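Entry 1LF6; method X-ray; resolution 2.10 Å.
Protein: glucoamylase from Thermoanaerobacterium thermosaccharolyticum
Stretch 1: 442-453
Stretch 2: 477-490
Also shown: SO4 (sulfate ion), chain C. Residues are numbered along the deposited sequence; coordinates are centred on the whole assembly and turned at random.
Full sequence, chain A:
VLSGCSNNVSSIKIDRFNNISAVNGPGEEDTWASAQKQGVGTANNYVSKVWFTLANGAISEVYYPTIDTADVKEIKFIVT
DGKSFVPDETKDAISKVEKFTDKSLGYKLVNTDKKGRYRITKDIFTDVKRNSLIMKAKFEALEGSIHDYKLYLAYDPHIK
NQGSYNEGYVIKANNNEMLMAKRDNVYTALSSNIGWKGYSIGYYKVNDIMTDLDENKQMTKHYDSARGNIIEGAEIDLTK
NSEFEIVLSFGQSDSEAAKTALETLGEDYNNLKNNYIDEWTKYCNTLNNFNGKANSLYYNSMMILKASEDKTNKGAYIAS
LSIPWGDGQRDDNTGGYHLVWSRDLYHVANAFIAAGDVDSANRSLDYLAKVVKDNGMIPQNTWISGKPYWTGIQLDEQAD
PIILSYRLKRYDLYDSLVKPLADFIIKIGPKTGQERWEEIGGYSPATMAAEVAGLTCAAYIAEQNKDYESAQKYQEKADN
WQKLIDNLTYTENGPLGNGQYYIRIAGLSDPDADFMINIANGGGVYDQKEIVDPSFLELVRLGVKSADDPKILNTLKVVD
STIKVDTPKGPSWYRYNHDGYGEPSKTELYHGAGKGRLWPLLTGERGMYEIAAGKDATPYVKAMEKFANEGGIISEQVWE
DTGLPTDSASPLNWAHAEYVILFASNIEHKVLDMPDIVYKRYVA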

# COMPACT_ATOMS: atom_id res chain seq x y z
N GLY A 442 2.95 17.08 21.31
CA GLY A 442 3.87 18.10 21.76
C GLY A 442 4.27 19.00 20.61
O GLY A 442 3.54 19.14 19.63
N TYR A 443 5.45 19.61 20.73
CA TYR A 443 5.95 20.49 19.69
C TYR A 443 6.93 19.71 18.82
O TYR A 443 7.99 19.28 19.28
N SER A 444 6.53 19.52 17.56
CA SER A 444 7.31 18.77 16.58
C SER A 444 7.78 19.65 15.44
O SER A 444 6.98 20.37 14.84
N PRO A 445 9.08 19.62 15.12
CA PRO A 445 9.53 20.47 14.01
C PRO A 445 8.81 20.14 12.70
O PRO A 445 8.44 21.05 11.96
N ALA A 446 8.61 18.86 12.42
CA ALA A 446 7.93 18.46 11.19
C ALA A 446 6.50 18.97 11.19
O ALA A 446 6.04 19.56 10.21
N THR A 447 5.78 18.75 12.29
CA THR A 447 4.39 19.21 12.39
C THR A 447 4.30 20.74 12.32
O THR A 447 3.46 21.29 11.61
N MET A 448 5.15 21.43 13.07
CA MET A 448 5.13 22.89 13.05
C MET A 448 5.49 23.43 11.66
O MET A 448 4.99 24.48 11.26
N ALA A 449 6.35 22.71 10.93
CA ALA A 449 6.72 23.14 9.59
C ALA A 449 5.48 23.11 8.72
O ALA A 449 5.23 24.02 7.92
N ALA A 450 4.70 22.04 8.87
CA ALA A 450 3.46 21.88 8.11
C ALA A 450 2.46 22.97 8.47
O ALA A 450 1.76 23.48 7.59
N GLU A 451 2.39 23.31 9.76
CA GLU A 451 1.46 24.34 10.23
C GLU A 451 1.81 25.72 9.69
O GLU A 451 0.92 26.50 9.34
N VAL A 452 3.10 26.04 9.64
CA VAL A 452 3.56 27.33 9.13
C VAL A 452 3.28 27.43 7.63
O VAL A 452 2.76 28.43 7.15
N ALA A 453 3.63 26.37 6.90
CA ALA A 453 3.39 26.33 5.46
C ALA A 453 1.89 26.41 5.16
O ALA A 453 1.45 27.16 4.28
N LYS A 477 0.02 34.57 12.45
CA LYS A 477 0.15 33.36 13.24
C LYS A 477 1.32 32.55 12.70
O LYS A 477 2.20 32.12 13.45
N ALA A 478 1.35 32.36 11.38
CA ALA A 478 2.41 31.60 10.73
C ALA A 478 3.79 32.16 11.06
O ALA A 478 4.71 31.41 11.37
N ASP A 479 3.93 33.49 10.98
CA ASP A 479 5.19 34.14 11.27
C ASP A 479 5.60 33.93 12.73
O ASP A 479 6.77 33.71 13.03
N ASN A 480 4.62 34.01 13.62
CA ASN A 480 4.86 33.83 15.05
C ASN A 480 5.35 32.41 15.33
O ASN A 480 6.39 32.21 15.96
N TRP A 481 4.61 31.42 14.85
CA TRP A 481 4.98 30.03 15.05
C TRP A 481 6.32 29.71 14.39
O TRP A 481 7.11 28.94 14.92
N GLN A 482 6.57 30.32 13.24
CA GLN A 482 7.82 30.09 12.53
C GLN A 482 9.00 30.56 13.39
O GLN A 482 10.03 29.90 13.45
N LYS A 483 8.83 31.70 14.05
CA LYS A 483 9.87 32.26 14.91
C LYS A 483 10.04 31.46 16.21
O LYS A 483 11.06 31.57 16.88
N LEU A 484 9.04 30.65 16.55
CA LEU A 484 9.09 29.86 17.78
C LEU A 484 9.59 28.42 17.61
O LEU A 484 9.91 27.75 18.59
N ILE A 485 9.65 27.95 16.37
CA ILE A 485 10.10 26.59 16.09
C ILE A 485 11.40 26.28 16.83
O ILE A 485 11.49 25.27 17.54
N ASP A 486 12.39 27.15 16.68
CA ASP A 486 13.68 26.94 17.33
C ASP A 486 13.59 26.94 18.84
O ASP A 486 14.12 26.05 19.49
N ASN A 487 12.91 27.93 19.40
CA ASN A 487 12.80 27.99 20.85
C ASN A 487 12.02 26.84 21.46
O ASN A 487 12.22 26.51 22.62
N LEU A 488 11.15 26.22 20.67
CA LEU A 488 10.36 25.11 21.19
C LEU A 488 10.92 23.71 20.90
O LEU A 488 10.65 22.78 21.66
N THR A 489 11.71 23.56 19.84
CA THR A 489 12.18 22.23 19.48
C THR A 489 13.69 22.02 19.35
O THR A 489 14.15 20.89 19.24
N TYR A 490 14.45 23.11 19.35
CA TYR A 490 15.90 23.02 19.21
C TYR A 490 16.61 23.00 20.56
O TYR A 490 16.67 24.01 21.26

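How do the two helices meet? Helix 445-453 and helix 477-489 run nearly antiparallel, at 156° between their directions, and their axes come within 8.9 Å. In register, P445 lies beside T489, with CA atoms 6.3 Å apart, and V452 beside A478, where CA to CA is a tight 4.7 Å. The small side chain of A478 lies at this closer pair, its CB 4.5 Å from V452 CG1. No hydrogen bond crosses between the stretches, so packing carries the contact.

Which side chains interlock? Two knobs from the first helix fill holes in the second. M448 points toward its partner with chi1 m, chi2 t and chi3 p, a course that seats its side chain among W481, I485, L488 and T489: CE lies 3.7 Å from W481 O and 4.0 Å from both I485 CG1 and L488 CD1, while M448 SD lies 4.3 Å from T489 CG2. One turn on, V452, in the t rotamer, sits among A478, W481, Q482 and I485. Its CG2 rests against the backbone, 3.7 Å from Q482 N and 3.8 Å from A478 O, and also reaches I485 CD1 at 4.3 Å. The CA-to-CB bond of I485 points sideways, but its m, t conformation brings the end of the side chain nearer, so that it borders both knobs.

What do the aromatic rings contribute? Y443, chi1 m, points toward the second stretch and offers one ring face to L488, itself m, t. L488 CD1 approaches Y443 CD2 to 3.7 Å and stands 4.2 Å from the ring centroid, an off-centre CH-pi contact. W481, also m, points toward the first helix; its CZ3 lies 3.3 Å from OE1 of E451, which approaches the indole obliquely.

Where do the polar groups find partners? T489 adopts the p rotamer, and its OG1 donates to I485 O at 2.8 Å within its own helix. That leaves CG2 as the methyl facing the first stretch, 3.5 Å from Y443 O and 3.8 Å from P445 CD. S444 points away from the second stretch and, with chi1 t, caps its own helix: T447 N donates to S444 OG at 3.2 Å in an almost straight bond. At the outer end of the tyrosine, Y443 OH donates to O4 of a sulfate ion at 2.8 Å; the ion, probably from the crystallisation liquor, also places O1 at the ring edge.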

# COMPACT_ATOMS: atom_id res chain seq x y z
CB TYR A 443 6.63 21.71 20.32
CG TYR A 443 5.68 22.46 21.22
CD1 TYR A 443 5.71 22.28 22.61
CD2 TYR A 443 4.71 23.30 20.68
CE1 TYR A 443 4.78 22.92 23.43
CE2 TYR A 443 3.77 23.94 21.50
CZ TYR A 443 3.81 23.74 22.87
OH TYR A 443 2.86 24.35 23.66
CB SER A 444 6.44 17.64 16.01
OG SER A 444 6.96 17.18 14.77
CB PRO A 445 11.05 20.24 13.96
CG PRO A 445 11.26 18.96 14.72
CD PRO A 445 10.23 19.01 15.81
CB ALA A 446 7.93 16.94 11.04
CB THR A 447 3.73 18.73 13.69
OG1 THR A 447 3.74 17.30 13.72
CG2 THR A 447 2.30 19.23 13.78
CB MET A 448 6.09 23.45 14.09
CG MET A 448 5.60 23.24 15.52
SD MET A 448 6.65 24.08 16.70
CE MET A 448 6.08 25.76 16.54
CB ALA A 449 7.79 22.21 9.00
CB ALA A 450 2.86 20.50 8.38
CB GLU A 451 1.43 24.38 11.76
CG GLU A 451 0.83 23.13 12.41
CD GLU A 451 0.80 23.20 13.92
OE1 GLU A 451 -0.22 23.66 14.48
OE2 GLU A 451 1.81 22.82 14.55
CB VAL A 452 5.08 27.54 9.37
CG1 VAL A 452 5.58 28.76 8.59
CG2 VAL A 452 5.36 27.72 10.86
CB ALA A 453 3.96 25.05 4.88
CB LYS A 477 -1.14 32.54 13.16
CG LYS A 477 -1.24 31.40 14.17
CD LYS A 477 -1.30 31.92 15.61
CE LYS A 477 -2.56 32.71 15.88
NZ LYS A 477 -2.66 33.13 17.31
CB ALA A 478 2.19 31.60 9.21
CB ASP A 479 5.09 35.65 10.99
CG ASP A 479 5.00 35.96 9.50
OD1 ASP A 479 4.85 37.15 9.16
OD2 ASP A 479 5.09 35.02 8.67
CB ASN A 480 3.58 34.11 15.84
CG ASN A 480 3.75 33.85 17.33
OD1 ASN A 480 4.59 34.47 17.99
ND2 ASN A 480 2.96 32.93 17.87
CB TRP A 481 3.89 29.10 14.51
CG TRP A 481 2.58 29.20 15.26
CD1 TRP A 481 2.30 30.02 16.32
CD2 TRP A 481 1.39 28.46 15.00
NE1 TRP A 481 1.01 29.83 16.74
CE2 TRP A 481 0.42 28.88 15.95
CE3 TRP A 481 1.03 27.48 14.06
CZ2 TRP A 481 -0.87 28.35 15.98
CZ3 TRP A 481 -0.26 26.96 14.10
CH2 TRP A 481 -1.19 27.39 15.05
CB GLN A 482 7.82 30.82 11.18
CG GLN A 482 8.89 30.36 10.18
CD GLN A 482 10.25 31.00 10.42
OE1 GLN A 482 10.36 32.08 11.01
NE2 GLN A 482 11.30 30.35 9.93
CB LYS A 483 9.56 33.72 15.27
CG LYS A 483 9.76 34.74 14.15
CD LYS A 483 11.24 34.92 13.80
CE LYS A 483 11.50 36.24 13.08
NZ LYS A 483 10.85 36.33 11.74
CB LEU A 484 7.71 29.83 18.43
CG LEU A 484 7.18 31.19 18.90
CD1 LEU A 484 5.80 31.02 19.49
CD2 LEU A 484 8.14 31.79 19.93
CB ILE A 485 10.31 26.37 14.57
CG1 ILE A 485 8.95 26.34 13.86
CG2 ILE A 485 11.07 25.06 14.32
CD1 ILE A 485 9.05 26.18 12.36
CB ASP A 486 14.68 28.02 16.87
CG ASP A 486 15.11 27.83 15.43
OD1 ASP A 486 15.93 28.63 14.95
OD2 ASP A 486 14.62 26.88 14.79
CB ASN A 487 12.22 29.34 21.28
CG ASN A 487 13.29 30.41 21.44
OD1 ASN A 487 14.28 30.43 20.70
ND2 ASN A 487 13.09 31.32 22.38
CB LEU A 488 8.93 25.19 20.66
CG LEU A 488 8.06 26.34 21.19
CD1 LEU A 488 6.75 26.38 20.43
CD2 LEU A 488 7.81 26.15 22.67
CB THR A 489 11.52 21.78 18.16
OG1 THR A 489 12.02 22.58 17.08
CG2 THR A 489 10.01 21.94 18.23
CB TYR A 490 16.40 24.19 18.35
CG TYR A 490 17.87 24.12 17.99
CD1 TYR A 490 18.78 25.00 18.57
CD2 TYR A 490 18.33 23.21 17.05
CE1 TYR A 490 20.13 24.96 18.22
CE2 TYR A 490 19.67 23.16 16.68
CZ TYR A 490 20.57 24.05 17.27
OH TYR A 490 21.89 24.02 16.90
S SO4 C . 3.32 23.61 27.30
O1 SO4 C . 3.19 22.38 26.49
O2 SO4 C . 2.36 23.54 28.43
O3 SO4 C . 4.69 23.72 27.83
O4 SO4 C . 3.01 24.79 26.47